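Side-chain contact in C-type lectin domain family 4 member F (Mus musculus, PDB 6JJJ), which acts as a Kupffer cell receptor with affinity for galactose and fucose and could take part in endocytosis: residues E49-C52 against T53-G56. Numbering follows the deposited sequence.
Sequences EKFC and TSQG
The hydroxyls of T53 and S54 turn back onto carbonyls K50 O and F51 O in the last turn of helix 45-54. T53 OG1 bonds to K50 O, three residues earlier, while S54 OG does the same to F51 O. With chi1 at 53° and 77°, each oxygen sits between its own backbone N and carbonyl carbon, facing the preceding turn. Both carbonyls also accept a backbone N-H, from S54 N to K50 O (3.0 Å) and from Q55 N to F51 O (3.1 Å), so each oxygen has two donors. T53 N bonds to E49 O at 2.8 Å, another i to i+4 bond of the helix, with an N-H...O angle of 165°.

Among the side chains, methyl CG2 of T53 makes a van der Waals contact with the E49 carboxylate, 3.4 Å from E49 OE2, the two side chains crossing at about a right angle. The apolar contact lies on another side of the helix, where F51 CE1 meets Q55 CG at 3.8 Å, and the same ring packs against Y37 and W146. C52 is joined to C148 by a disulfide, tying the helix to strand 147-151 of the C-type lectin domain. Q55 is the first residue to leave helical phi/psi. G56, with positive phi and its N bonded to T53 O at 2.6 Å, is the C-prime residue of a Schellman motif ending the helix, in which C52 O pairs with the backbone N of the residue after G56.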
# COMPACT_ATOMS: atom_id res chain seq x y z
N GLU A 49 -8.11 -10.44 20.66
CA GLU A 49 -6.77 -11.02 20.69
C GLU A 49 -6.68 -12.23 19.77
O GLU A 49 -5.68 -12.41 19.07
CB GLU A 49 -6.41 -11.40 22.13
CG GLU A 49 -5.12 -12.20 22.25
CD GLU A 49 -3.89 -11.43 21.78
OE1 GLU A 49 -4.04 -10.27 21.34
OE2 GLU A 49 -2.78 -11.99 21.84
N LYS A 50 -7.72 -13.07 19.76
CA LYS A 50 -7.75 -14.20 18.83
C LYS A 50 -7.56 -13.72 17.39
O LYS A 50 -6.92 -14.40 16.58
CB LYS A 50 -9.07 -14.96 18.97
CG LYS A 50 -9.30 -15.57 20.35
CD LYS A 50 -8.68 -16.96 20.43
CE LYS A 50 -8.78 -17.55 21.83
NZ LYS A 50 -10.20 -17.73 22.28
N PHE A 51 -8.09 -12.53 17.06
CA PHE A 51 -7.88 -11.97 15.73
C PHE A 51 -6.41 -11.61 15.53
O PHE A 51 -5.77 -12.07 14.57
CB PHE A 51 -8.77 -10.74 15.52
CG PHE A 51 -8.62 -10.11 14.16
CD1 PHE A 51 -7.56 -9.27 13.87
CD2 PHE A 51 -9.56 -10.36 13.16
CE1 PHE A 51 -7.42 -8.70 12.62
CE2 PHE A 51 -9.43 -9.79 11.91
CZ PHE A 51 -8.36 -8.96 11.64
N CYS A 52 -5.86 -10.77 16.41
CA CYS A 52 -4.47 -10.36 16.27
C CYS A 52 -3.54 -11.56 16.19
O CYS A 52 -2.54 -11.55 15.46
CB CYS A 52 -4.06 -9.43 17.42
SG CYS A 52 -5.00 -7.87 17.56
N THR A 53 -3.84 -12.62 16.96
CA THR A 53 -3.05 -13.84 16.88
C THR A 53 -3.19 -14.47 15.50
O THR A 53 -2.19 -14.85 14.88
CB THR A 53 -3.49 -14.83 17.96
OG1 THR A 53 -4.91 -15.03 17.87
CG2 THR A 53 -3.13 -14.33 19.34
N SER A 54 -4.42 -14.59 15.01
CA SER A 54 -4.64 -15.19 13.70
C SER A 54 -3.75 -14.54 12.66
O SER A 54 -3.19 -15.22 11.79
CB SER A 54 -6.10 -15.07 13.29
OG SER A 54 -6.40 -13.75 12.85
N GLN A 55 -3.57 -13.22 12.75
CA GLN A 55 -2.72 -12.50 11.82
C GLN A 55 -1.29 -12.37 12.34
O GLN A 55 -0.56 -11.47 11.90
CB GLN A 55 -3.30 -11.11 11.57
CG GLN A 55 -4.80 -11.08 11.31
CD GLN A 55 -5.27 -11.95 10.17
OE1 GLN A 55 -4.88 -13.11 10.04
NE2 GLN A 55 -6.13 -11.39 9.32
N GLY A 56 -0.86 -13.26 13.23
CA GLY A 56 0.50 -13.23 13.72
C GLY A 56 0.86 -11.94 14.43
O GLY A 56 2.02 -11.52 14.40